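Local coordinates for protein Lys-gingipain W83 (Porphyromonas gingivalis, PDB 4ITC) that cleaves proteins after lysine as a cysteine protease and includes this adhesin domain, a calcium-binding beta sandwich of a kind haemolytic in vitro when isolated, at residues G38-L52 against H153-E166. Residues are numbered along the deposited sequence; the frame is centred on the assembly and turned at random.
Sequences GYNSNGCVYSESFGL and HFQSTDMFYIDLDE. With CA (calcium ion), chain C; GAI (guanidine), chain E.
Tyr161 stands beside Tyr46 and Glu48 on one face of the sheet, its CB 3.6 Å from Ser47 O. With CG anti to the carbonyl carbon (chi1 -41°), the ring takes Tyr46 CD2 over one face, 3.6 Å from Tyr161 CD2, the planes 31° apart. Phe160 CE2 sits over the centre of the opposite face. Glu48 CG comes obliquely to Tyr161 CD1 and CE1, and Phe50 O lies at the ring's edge, in its plane. At the tip, Tyr161 OH touches Leu52 CD1 and shares a water with Glu48 OE1 and Leu52 N; Glu48 OE2 forms a salt bridge with Lys29.

Val45 with Leu164 and Ser47 with Ile162 are hydrogen-bonded pairs of the antiparallel strands. On their face, Ser47 OG hydrogen-bonds His153 ND1 (2.7 Å), in the imidazole plane, and also Asn62, a ligand of another calcium. Ile162 CG2 sits over that imidazole's centre.

At the far end Asp165 grips calcium with both carboxylate oxygens, and OD2 also accepts a hydrogen bond from Tyr39 N (2.8 Å) through its anti lone pair. Ser41 OG, Gly43 O, Glu166 OE1, Ser7 and Glu9 complete this calcium site, which joins loop 38-42 to strand 161-171 in the cleaved adhesin domain's beta sandwich.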
loop_
_atom_site.group_PDB
_atom_site.type_symbol
_atom_site.label_atom_id
_atom_site.label_comp_id
_atom_site.label_asym_id
_atom_site.label_seq_id
_atom_site.Cartn_x
_atom_site.Cartn_y
_atom_site.Cartn_z
ATOM N N GLY A 38 0.190 -9.280 -9.141
ATOM C CA GLY A 38 0.213 -9.354 -7.686
ATOM C C GLY A 38 1.165 -10.375 -7.102
ATOM O O GLY A 38 1.993 -11.028 -7.788
ATOM N N TYR A 39 1.137 -10.469 -5.792
ATOM C CA TYR A 39 1.948 -11.457 -5.088
ATOM C C TYR A 39 1.250 -12.807 -5.202
ATOM O O TYR A 39 0.146 -12.986 -4.733
ATOM C CB TYR A 39 2.162 -11.069 -3.628
ATOM C CG TYR A 39 2.870 -12.188 -2.920
ATOM C CD1 TYR A 39 4.193 -12.464 -3.197
ATOM C CD2 TYR A 39 2.184 -13.008 -2.071
ATOM C CE1 TYR A 39 4.821 -13.563 -2.636
ATOM C CE2 TYR A 39 2.812 -14.089 -1.475
ATOM C CZ TYR A 39 4.131 -14.334 -1.770
ATOM O OH TYR A 39 4.738 -15.414 -1.170
ATOM N N ASN A 40 1.916 -13.743 -5.868
ATOM C CA ASN A 40 1.382 -15.093 -6.054
ATOM C C ASN A 40 -0.066 -15.074 -6.501
ATOM O O ASN A 40 -0.884 -15.884 -6.066
ATOM C CB ASN A 40 1.591 -15.917 -4.767
ATOM C CG ASN A 40 1.258 -17.403 -4.930
ATOM O OD1 ASN A 40 0.834 -18.082 -3.960
ATOM N ND2 ASN A 40 1.431 -17.910 -6.128
ATOM N N SER A 41 -0.383 -14.121 -7.367
ATOM C CA SER A 41 -1.745 -13.821 -7.775
ATOM C C SER A 41 -1.741 -12.792 -8.897
ATOM O O SER A 41 -0.761 -12.135 -9.111
ATOM C CB SER A 41 -2.576 -13.346 -6.598
ATOM O OG SER A 41 -2.142 -12.083 -6.112
ATOM N N ASN A 42 -2.913 -12.622 -9.517
ATOM C CA ASN A 42 -3.122 -11.841 -10.732
ATOM C C ASN A 42 -3.313 -10.322 -10.526
ATOM O O ASN A 42 -3.066 -9.501 -11.417
ATOM C CB ASN A 42 -4.402 -12.395 -11.381
ATOM C CG ASN A 42 -4.561 -11.987 -12.836
ATOM O OD1 ASN A 42 -3.732 -12.345 -13.675
ATOM N ND2 ASN A 42 -5.649 -11.285 -13.151
ATOM N N GLY A 43 -3.841 -9.975 -9.373
ATOM C CA GLY A 43 -4.254 -8.608 -9.060
ATOM C C GLY A 43 -3.626 -8.039 -7.807
ATOM O O GLY A 43 -3.274 -8.758 -6.878
ATOM N N CYS A 44 -3.428 -6.730 -7.830
ATOM C CA CYS A 44 -2.914 -5.999 -6.661
ATOM C C CYS A 44 -3.357 -4.560 -6.765
ATOM O O CYS A 44 -4.211 -4.243 -7.592
ATOM C CB CYS A 44 -1.417 -6.090 -6.578
ATOM S SG CYS A 44 -0.488 -5.277 -7.884
ATOM N N VAL A 45 -2.828 -3.684 -5.897
ATOM C CA VAL A 45 -3.020 -2.258 -6.046
ATOM C C VAL A 45 -1.660 -1.580 -6.104
ATOM O O VAL A 45 -0.668 -2.111 -5.649
ATOM C CB VAL A 45 -3.859 -1.645 -4.896
ATOM C CG1 VAL A 45 -5.259 -2.230 -4.948
ATOM C CG2 VAL A 45 -3.217 -1.886 -3.557
ATOM N N TYR A 46 -1.650 -0.392 -6.704
ATOM C CA TYR A 46 -0.412 0.348 -6.848
ATOM C C TYR A 46 -0.660 1.846 -6.820
ATOM O O TYR A 46 -1.781 2.335 -7.035
ATOM C CB TYR A 46 0.321 -0.026 -8.126
ATOM C CG TYR A 46 -0.323 0.482 -9.392
ATOM C CD1 TYR A 46 -1.412 -0.180 -9.955
ATOM C CD2 TYR A 46 0.163 1.588 -10.035
ATOM C CE1 TYR A 46 -1.969 0.257 -11.119
ATOM C CE2 TYR A 46 -0.397 2.051 -11.217
ATOM C CZ TYR A 46 -1.480 1.381 -11.754
ATOM O OH TYR A 46 -2.052 1.835 -12.949
ATOM N N SER A 47 0.402 2.585 -6.488
ATOM C CA SER A 47 0.373 4.023 -6.452
ATOM C C SER A 47 1.665 4.541 -7.073
ATOM O O SER A 47 2.749 3.975 -6.894
ATOM C CB SER A 47 0.219 4.502 -5.019
ATOM O OG SER A 47 0.267 5.901 -4.912
ATOM N N GLU A 48 1.540 5.633 -7.843
ATOM C CA GLU A 48 2.595 6.157 -8.702
ATOM C C GLU A 48 3.350 7.339 -8.099
ATOM O O GLU A 48 2.743 8.345 -7.677
ATOM C CB GLU A 48 1.960 6.642 -10.009
ATOM C CG GLU A 48 1.267 5.545 -10.792
ATOM C CD GLU A 48 0.235 6.092 -11.753
ATOM O OE1 GLU A 48 0.433 5.842 -12.980
ATOM O OE2 GLU A 48 -0.725 6.793 -11.316
ATOM N N SER A 49 4.688 7.285 -8.164
ATOM C CA SER A 49 5.514 8.483 -8.024
ATOM C C SER A 49 6.057 9.018 -9.342
ATOM O O SER A 49 6.703 10.076 -9.356
ATOM C CB SER A 49 6.667 8.217 -7.045
ATOM O OG SER A 49 7.651 7.429 -7.627
ATOM N N PHE A 50 5.786 8.295 -10.430
ATOM C CA PHE A 50 6.105 8.693 -11.802
ATOM C C PHE A 50 5.077 7.985 -12.661
ATOM O O PHE A 50 4.854 6.791 -12.486
ATOM C CB PHE A 50 7.508 8.217 -12.169
ATOM C CG PHE A 50 7.947 8.597 -13.582
ATOM C CD1 PHE A 50 7.654 7.766 -14.638
ATOM C CD2 PHE A 50 8.560 9.808 -13.821
ATOM C CE1 PHE A 50 8.029 8.101 -15.933
ATOM C CE2 PHE A 50 8.941 10.162 -15.110
ATOM C CZ PHE A 50 8.671 9.301 -16.147
ATOM N N GLY A 51 4.488 8.710 -13.604
ATOM C CA GLY A 51 3.470 8.118 -14.508
ATOM C C GLY A 51 4.036 7.962 -15.928
ATOM O O GLY A 51 4.751 8.823 -16.436
ATOM N N LEU A 52 3.686 6.855 -16.543
ATOM C CA LEU A 52 4.013 6.603 -17.961
ATOM C C LEU A 52 3.323 7.560 -18.918
ATOM O O LEU A 52 2.372 8.250 -18.559
ATOM C CB LEU A 52 3.585 5.204 -18.311
ATOM C CG LEU A 52 4.390 4.106 -17.604
ATOM C CD1 LEU A 52 3.894 2.725 -17.949
ATOM C CD2 LEU A 52 5.869 4.265 -17.892
ATOM N N HIS A 153 0.946 6.461 0.628
ATOM C CA HIS A 153 2.118 6.679 -0.254
ATOM C C HIS A 153 2.393 8.149 -0.303
ATOM O O HIS A 153 1.569 8.895 -0.788
ATOM C CB HIS A 153 1.809 6.147 -1.645
ATOM C CG HIS A 153 2.950 6.228 -2.596
ATOM N ND1 HIS A 153 2.773 6.253 -3.967
ATOM C CD2 HIS A 153 4.276 6.143 -2.391
ATOM C CE1 HIS A 153 3.952 6.234 -4.558
ATOM N NE2 HIS A 153 4.883 6.178 -3.619
ATOM N N PHE A 154 3.533 8.565 0.251
ATOM C CA PHE A 154 3.791 9.999 0.472
ATOM C C PHE A 154 5.275 10.204 0.622
ATOM O O PHE A 154 6.015 9.237 0.725
ATOM C CB PHE A 154 3.013 10.575 1.699
ATOM C CG PHE A 154 3.573 10.156 3.045
ATOM C CD1 PHE A 154 3.623 8.820 3.424
ATOM C CD2 PHE A 154 4.052 11.096 3.919
ATOM C CE1 PHE A 154 4.142 8.442 4.632
ATOM C CE2 PHE A 154 4.568 10.717 5.153
ATOM C CZ PHE A 154 4.643 9.389 5.487
ATOM N N GLN A 155 5.709 11.468 0.640
ATOM C CA GLN A 155 7.168 11.789 0.725
ATOM C C GLN A 155 7.957 10.937 -0.266
ATOM O O GLN A 155 9.021 10.361 0.057
ATOM C CB GLN A 155 7.707 11.648 2.149
ATOM C CG GLN A 155 7.215 12.791 3.012
ATOM C CD GLN A 155 7.551 12.646 4.485
ATOM O OE1 GLN A 155 8.366 11.816 4.884
ATOM N NE2 GLN A 155 6.923 13.466 5.291
ATOM N N SER A 156 7.367 10.813 -1.462
ATOM C CA SER A 156 7.899 10.010 -2.545
ATOM C C SER A 156 7.827 10.836 -3.815
ATOM O O SER A 156 6.875 11.603 -4.049
ATOM C CB SER A 156 7.081 8.723 -2.760
ATOM O OG SER A 156 7.156 7.876 -1.622
ATOM N N THR A 157 8.862 10.734 -4.626
ATOM C CA THR A 157 8.777 11.354 -5.955
ATOM C C THR A 157 9.810 10.741 -6.894
ATOM O O THR A 157 10.916 10.348 -6.482
ATOM C CB THR A 157 8.959 12.887 -5.845
ATOM O OG1 THR A 157 8.644 13.492 -7.100
ATOM C CG2 THR A 157 10.421 13.243 -5.496
ATOM N N ASP A 158 9.433 10.608 -8.150
ATOM C CA ASP A 158 10.373 10.310 -9.220
ATOM C C ASP A 158 11.050 8.962 -9.128
ATOM O O ASP A 158 12.207 8.809 -9.475
ATOM C CB ASP A 158 11.426 11.459 -9.324
ATOM C CG ASP A 158 12.206 11.394 -10.586
ATOM O OD1 ASP A 158 11.689 10.929 -11.629
ATOM O OD2 ASP A 158 13.364 11.873 -10.568
ATOM N N MET A 159 10.277 7.955 -8.729
ATOM C CA MET A 159 10.716 6.572 -8.762
ATOM C C MET A 159 9.822 5.858 -9.761
ATOM O O MET A 159 9.925 6.133 -10.989
ATOM C CB MET A 159 10.764 5.992 -7.360
ATOM C CG MET A 159 11.963 6.538 -6.580
ATOM S SD MET A 159 13.504 5.819 -7.165
ATOM C CE MET A 159 14.714 7.065 -6.597
ATOM N N PHE A 160 8.909 5.004 -9.317
ATOM C CA PHE A 160 7.937 4.454 -10.287
ATOM C C PHE A 160 6.630 4.155 -9.571
ATOM O O PHE A 160 5.820 5.057 -9.407
ATOM C CB PHE A 160 8.505 3.297 -11.111
ATOM C CG PHE A 160 7.677 2.937 -12.315
ATOM C CD1 PHE A 160 7.311 3.913 -13.223
ATOM C CD2 PHE A 160 7.262 1.650 -12.527
ATOM C CE1 PHE A 160 6.565 3.591 -14.365
ATOM C CE2 PHE A 160 6.498 1.314 -13.675
ATOM C CZ PHE A 160 6.147 2.289 -14.571
ATOM N N TYR A 161 6.386 2.915 -9.217
ATOM C CA TYR A 161 5.206 2.535 -8.417
ATOM C C TYR A 161 5.600 1.789 -7.173
ATOM O O TYR A 161 6.588 1.053 -7.155
ATOM C CB TYR A 161 4.209 1.623 -9.124
ATOM C CG TYR A 161 3.863 1.839 -10.564
ATOM C CD1 TYR A 161 3.937 3.108 -11.166
ATOM C CD2 TYR A 161 3.377 0.770 -11.307
ATOM C CE1 TYR A 161 3.596 3.256 -12.499
ATOM C CE2 TYR A 161 3.017 0.917 -12.637
ATOM C CZ TYR A 161 3.132 2.160 -13.220
ATOM O OH TYR A 161 2.762 2.414 -14.541
ATOM N N ILE A 162 4.770 1.950 -6.136
ATOM C CA ILE A 162 4.692 1.017 -5.050
ATOM C C ILE A 162 3.471 0.122 -5.281
ATOM O O ILE A 162 2.376 0.610 -5.592
ATOM C CB ILE A 162 4.638 1.718 -3.654
ATOM C CG1 ILE A 162 4.651 0.675 -2.525
ATOM C CG2 ILE A 162 3.504 2.712 -3.519
ATOM C CD1 ILE A 162 4.829 1.322 -1.167
ATOM N N ASP A 163 3.658 -1.173 -5.095
ATOM C CA ASP A 163 2.596 -2.145 -5.232
ATOM C C ASP A 163 2.318 -2.764 -3.843
ATOM O O ASP A 163 3.239 -3.046 -3.092
ATOM C CB ASP A 163 3.004 -3.276 -6.145
ATOM C CG ASP A 163 3.439 -2.878 -7.550
ATOM O OD1 ASP A 163 3.274 -1.732 -8.034
ATOM O OD2 ASP A 163 3.989 -3.836 -8.214
ATOM N N LEU A 164 1.057 -3.091 -3.603
ATOM C CA LEU A 164 0.562 -3.589 -2.334
ATOM C C LEU A 164 -0.421 -4.716 -2.630
ATOM O O LEU A 164 -1.242 -4.605 -3.556
ATOM C CB LEU A 164 -0.145 -2.452 -1.561
ATOM C CG LEU A 164 -0.971 -2.832 -0.338
ATOM C CD1 LEU A 164 -0.020 -3.147 0.791
ATOM C CD2 LEU A 164 -1.882 -1.679 0.094
ATOM N N ASP A 165 -0.333 -5.812 -1.854
ATOM C CA ASP A 165 -1.214 -6.969 -2.096
ATOM C C ASP A 165 -1.467 -7.761 -0.835
ATOM O O ASP A 165 -0.730 -7.656 0.165
ATOM C CB ASP A 165 -0.627 -7.868 -3.195
ATOM C CG ASP A 165 -1.672 -8.711 -3.917
ATOM O OD1 ASP A 165 -2.887 -8.502 -3.740
ATOM O OD2 ASP A 165 -1.257 -9.580 -4.722
ATOM N N GLU A 166 -2.557 -8.542 -0.894
ATOM C CA GLU A 166 -2.832 -9.645 0.034
ATOM C C GLU A 166 -2.841 -9.147 1.480
ATOM O O GLU A 166 -2.021 -9.547 2.298
ATOM C CB GLU A 166 -1.821 -10.744 -0.189
ATOM C CG GLU A 166 -1.887 -11.325 -1.614
ATOM C CD GLU A 166 -3.231 -11.874 -2.033
ATOM O OE1 GLU A 166 -3.523 -11.715 -3.249
ATOM O OE2 GLU A 166 -3.993 -12.404 -1.160
HETATM CA CA CA C . -3.570 -10.325 -5.199
HETATM C C GAI E . 15.473 8.529 -10.956
HETATM N N1 GAI E . 16.591 8.045 -11.314
HETATM N N2 GAI E . 14.938 9.559 -11.579
HETATM N N3 GAI E . 14.922 7.952 -9.918
HETATM O O HOH W 1 1.937 4.982 -15.100
#